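Local coordinates for protein methylthioribose-1-phosphate isomerase (Saccharomyces cerevisiae, PDB 1W2W) that catalyses the interconversion of 5-methylthioribose 1-phosphate and 5-methylthioribulose 1-phosphate in the methionine salvage pathway, at residues G60-L65 / N138-L143; E67-K72 / A131-L136. One frame throughout, in Å; residues are numbered along the deposited sequence.

Contact 1. Residues G60-L65 / N138-L143; sequences GSLSVL and NYVCEL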
# COMPACT_ATOMS: atom_id res chain seq x y z
N GLY A 60 -7.14 27.62 6.23
CA GLY A 60 -6.26 28.47 7.03
C GLY A 60 -6.62 29.94 6.89
O GLY A 60 -6.83 30.65 7.89
N SER A 61 -6.70 30.40 5.64
CA SER A 61 -7.08 31.77 5.33
C SER A 61 -8.46 32.12 5.90
O SER A 61 -8.64 33.16 6.52
CB SER A 61 -7.06 32.00 3.81
OG SER A 61 -5.74 31.82 3.31
N LEU A 62 -9.44 31.25 5.68
CA LEU A 62 -10.79 31.45 6.18
C LEU A 62 -10.83 31.55 7.70
O LEU A 62 -11.61 32.34 8.25
CB LEU A 62 -11.75 30.37 5.68
CG LEU A 62 -12.17 30.49 4.22
CD1 LEU A 62 -12.89 29.22 3.79
CD2 LEU A 62 -13.07 31.70 4.00
N SER A 63 -10.00 30.76 8.39
CA SER A 63 -10.02 30.76 9.85
C SER A 63 -9.52 32.09 10.43
O SER A 63 -9.92 32.47 11.54
CB SER A 63 -9.24 29.57 10.43
OG SER A 63 -7.84 29.79 10.42
N VAL A 64 -8.67 32.78 9.69
CA VAL A 64 -8.25 34.13 10.09
C VAL A 64 -9.44 35.09 9.98
O VAL A 64 -9.70 35.92 10.86
CB VAL A 64 -7.08 34.63 9.21
CG1 VAL A 64 -6.58 35.99 9.71
CG2 VAL A 64 -5.92 33.65 9.21
N LEU A 65 -10.18 34.97 8.88
CA LEU A 65 -11.35 35.82 8.70
C LEU A 65 -12.43 35.54 9.75
O LEU A 65 -12.99 36.48 10.32
CB LEU A 65 -11.92 35.70 7.27
CG LEU A 65 -13.22 36.50 7.00
CD1 LEU A 65 -12.98 38.01 7.16
CD2 LEU A 65 -13.75 36.19 5.61
N ASN A 138 -12.34 40.10 0.84
CA ASN A 138 -12.05 40.16 -0.60
C ASN A 138 -10.97 39.15 -0.97
O ASN A 138 -11.06 38.47 -1.99
CB ASN A 138 -11.65 41.57 -1.03
CG ASN A 138 -12.83 42.52 -1.01
OD1 ASN A 138 -13.98 42.09 -0.92
ND2 ASN A 138 -12.55 43.82 -1.10
N TYR A 139 -9.94 39.06 -0.13
CA TYR A 139 -8.82 38.17 -0.44
C TYR A 139 -9.27 36.72 -0.50
O TYR A 139 -8.92 35.97 -1.44
CB TYR A 139 -7.66 38.31 0.56
CG TYR A 139 -6.66 37.20 0.34
CD1 TYR A 139 -5.77 37.25 -0.73
CD2 TYR A 139 -6.61 36.09 1.18
CE1 TYR A 139 -4.86 36.23 -0.95
CE2 TYR A 139 -5.69 35.06 0.97
CZ TYR A 139 -4.83 35.14 -0.10
OH TYR A 139 -3.90 34.16 -0.36
N VAL A 140 -10.02 36.29 0.51
CA VAL A 140 -10.43 34.89 0.55
C VAL A 140 -11.39 34.52 -0.58
O VAL A 140 -11.32 33.41 -1.13
CB VAL A 140 -10.93 34.42 1.94
CG1 VAL A 140 -9.87 34.71 2.99
CG2 VAL A 140 -12.26 35.07 2.30
N CYS A 141 -12.29 35.44 -0.93
CA CYS A 141 -13.17 35.22 -2.07
C CYS A 141 -12.35 35.02 -3.33
O CYS A 141 -12.64 34.12 -4.13
CB CYS A 141 -14.16 36.37 -2.25
SG CYS A 141 -15.43 36.35 -0.96
N GLU A 142 -11.33 35.86 -3.50
CA GLU A 142 -10.49 35.80 -4.70
C GLU A 142 -9.66 34.52 -4.72
O GLU A 142 -9.56 33.87 -5.76
CB GLU A 142 -9.60 37.02 -4.80
CG GLU A 142 -10.38 38.26 -5.23
CD GLU A 142 -9.68 39.54 -4.85
OE1 GLU A 142 -8.43 39.53 -4.76
OE2 GLU A 142 -10.39 40.55 -4.64
N LEU A 143 -9.07 34.17 -3.58
CA LEU A 143 -8.30 32.93 -3.44
C LEU A 143 -9.16 31.73 -3.87
O LEU A 143 -8.74 30.89 -4.68
CB LEU A 143 -7.79 32.77 -2.00
CG LEU A 143 -7.10 31.44 -1.64
CD1 LEU A 143 -5.73 31.35 -2.31
CD2 LEU A 143 -7.01 31.23 -0.13
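Val140 points its two methyl groups at the helix of residues 60-65, where CG2 meets two leucines and CG1 meets Ser61. CG2, set between the backbone N and the carbonyl carbon of its own residue, lies 3.8 Å from Leu65 CD2 and 3.9 Å from Leu62 CD2, and both leucine side chains cross that of the valine obliquely. CG1, beside the backbone N (chi1 -55°), is turned to Ser61, 4.0 Å from its CB. Leu62 starts out beside the contact, and only its CD2 reaches the valine; its side chain also touches Ile6 and Phe8 of strand 6-9, and Phe8 also touches Val140.

Ser61 also meets Tyr139 and Leu143. Its OG stands at the rim of the Tyr139 ring, in the ring plane and 4.0 Å from CE2, while Leu143 CD2 comes within 3.7 Å of the same oxygen. Leu143 also places its CB over one face of the tyrosine ring, offset toward the rim. The contact joins helix 53-73 to the long helix 129-168 in the helical part of this N-terminal half of the isomerase, strand 6-9 and helix 111-124 alongside. The segments run roughly antiparallel (157° between their directions), with axes 10.0 Å apart.

Neither hydroxyl bonds across the contact. Ser61 OG hydrogen-bonds to Ala57 O within its own helix, and Tyr139 OH pairs with Ser115 OG of helix 111-124. The two helices are therefore joined here by dispersion and close packing, with the polar ends satisfied elsewhere.

Contact 2. Residues E67-K72 / A131-L136; sequences EVQLIK and AFDGSL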
# COMPACT_ATOMS: atom_id res chain seq x y z
N GLU A 67 -11.96 34.46 12.67
CA GLU A 67 -11.42 34.97 13.93
C GLU A 67 -11.59 36.48 14.06
O GLU A 67 -12.05 36.98 15.10
CB GLU A 67 -9.95 34.59 14.14
CG GLU A 67 -9.38 35.19 15.42
CD GLU A 67 -8.26 34.38 16.01
OE1 GLU A 67 -7.27 34.98 16.48
OE2 GLU A 67 -8.36 33.13 16.01
N VAL A 68 -11.25 37.22 13.01
CA VAL A 68 -11.33 38.68 13.14
C VAL A 68 -12.78 39.14 13.20
O VAL A 68 -13.10 40.14 13.86
CB VAL A 68 -10.55 39.43 12.05
CG1 VAL A 68 -9.06 39.06 12.09
CG2 VAL A 68 -11.14 39.18 10.70
N GLN A 69 -13.67 38.40 12.54
CA GLN A 69 -15.09 38.73 12.62
C GLN A 69 -15.69 38.40 13.97
O GLN A 69 -16.56 39.12 14.46
CB GLN A 69 -15.88 38.10 11.48
CG GLN A 69 -15.35 38.58 10.13
CD GLN A 69 -16.27 38.27 8.98
OE1 GLN A 69 -17.02 37.28 9.02
NE2 GLN A 69 -16.25 39.12 7.96
N LEU A 70 -15.21 37.32 14.58
CA LEU A 70 -15.65 36.96 15.92
C LEU A 70 -15.22 38.00 16.95
O LEU A 70 -16.00 38.38 17.83
CB LEU A 70 -15.12 35.57 16.30
CG LEU A 70 -15.53 34.99 17.65
CD1 LEU A 70 -17.03 35.07 17.85
CD2 LEU A 70 -15.06 33.54 17.79
N ILE A 71 -13.99 38.48 16.86
CA ILE A 71 -13.54 39.44 17.87
C ILE A 71 -14.24 40.79 17.71
O ILE A 71 -14.35 41.55 18.67
CB ILE A 71 -12.00 39.56 17.91
CG1 ILE A 71 -11.45 40.11 16.60
CG2 ILE A 71 -11.37 38.21 18.19
CD1 ILE A 71 -9.93 40.06 16.52
N LYS A 72 -14.71 41.07 16.50
CA LYS A 72 -15.56 42.24 16.28
C LYS A 72 -16.93 42.06 16.94
O LYS A 72 -17.39 42.94 17.67
CB LYS A 72 -15.72 42.54 14.79
CG LYS A 72 -16.70 43.68 14.52
CD LYS A 72 -17.28 43.63 13.13
CE LYS A 72 -18.70 44.20 13.08
NZ LYS A 72 -19.19 44.26 11.67
N ALA A 131 -10.89 47.66 8.35
CA ALA A 131 -10.35 47.65 6.99
C ALA A 131 -9.75 46.29 6.65
O ALA A 131 -9.95 45.78 5.55
CB ALA A 131 -9.30 48.75 6.83
N PHE A 132 -9.03 45.71 7.61
CA PHE A 132 -8.43 44.39 7.42
C PHE A 132 -9.51 43.35 7.13
O PHE A 132 -9.37 42.53 6.22
CB PHE A 132 -7.62 43.99 8.66
CG PHE A 132 -6.99 42.63 8.56
CD1 PHE A 132 -6.05 42.35 7.57
CD2 PHE A 132 -7.34 41.63 9.45
CE1 PHE A 132 -5.47 41.09 7.48
CE2 PHE A 132 -6.76 40.36 9.37
CZ PHE A 132 -5.83 40.10 8.39
N ASP A 133 -10.58 43.40 7.92
CA ASP A 133 -11.71 42.50 7.78
C ASP A 133 -12.24 42.54 6.35
O ASP A 133 -12.35 41.51 5.67
CB ASP A 133 -12.77 42.96 8.80
CG ASP A 133 -13.95 42.03 8.93
OD1 ASP A 133 -14.33 41.36 7.95
OD2 ASP A 133 -14.59 41.92 10.01
N GLY A 134 -12.56 43.74 5.87
CA GLY A 134 -13.08 43.91 4.53
C GLY A 134 -12.13 43.43 3.45
O GLY A 134 -12.55 42.78 2.49
N SER A 135 -10.84 43.74 3.60
CA SER A 135 -9.85 43.38 2.58
C SER A 135 -9.56 41.87 2.61
O SER A 135 -9.31 41.26 1.57
CB SER A 135 -8.56 44.16 2.80
OG SER A 135 -8.80 45.56 2.67
N LEU A 136 -9.58 41.29 3.81
CA LEU A 136 -9.39 39.86 3.96
C LEU A 136 -10.56 39.08 3.36
O LEU A 136 -10.35 38.03 2.73
CB LEU A 136 -9.18 39.48 5.43
CG LEU A 136 -8.94 38.00 5.73
CD1 LEU A 136 -7.72 37.46 4.98
CD2 LEU A 136 -8.81 37.75 7.24
O HOH W 1 -17.17 41.71 10.71
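Gln69 and Val68 meet Asp133, Phe132 and Leu136 where two roughly antiparallel helices of the N-terminal part of the isomerase pack in a helical bundle, their short-segment axes 10.1 Å apart.

The apolar contacts belong to Val68. Its CG1 meets the edge of the Phe132 ring, in the ring plane and 3.8 Å from CE2, the two side chains crossing at about a right angle. CG2 faces Leu136 CD2, at 4.4 Å, and the carboxylate carbon of Asp133. Beyond the valine, Phe132 and Leu136 both rest on Ile119 of helix 111-124.

The polar contact joins Gln69 to Asp133. Chi1 of Asp133 (-172°) sets CG anti to the backbone N; from there OD1 accepts from Gln69 NE2 at 3.0 Å. This bond is nearly straight, 175° at the hydrogen, and uses the syn lone pair of OD1, although the amide and carboxylate planes are 44° apart. The amide has two further bonds, NE2 to Pro13 O and OE1 from Val16 N, which fix its flip and tie residues 13-16 to helix 53-73, and through Asp133 indirectly to helix 129-168.

Lys72, which forms a salt bridge with Glu14, is linked to Asp133 by way of a water, since its NZ is 5.4 Å from Asp133 OD2; the water donates to that oxygen at 2.7 Å and accepts a weak bond from NZ.

In the fold
Contacts 1 and 2 are successive stations along one roughly antiparallel pairing, that of helix 53-73 with the long helix 129-168, and their centres lie 10 Å apart. In sequence, contact 2 falls within the span between the two segments of contact 1. The two merge directly: Leu136 CD2 approaches Leu65 N to 3.5 Å and Val64 CG1 to 3.8 Å, while Leu65 CD1 packs 3.7 Å from Asp133 OD1. Apolar packing in contact 1, about 8 Å from the chain centre, thus passes into the more polar contact 2, about 18 Å from it. Both lie away from Cys181, the predicted transition-state stabiliser, and no other subunit touches either.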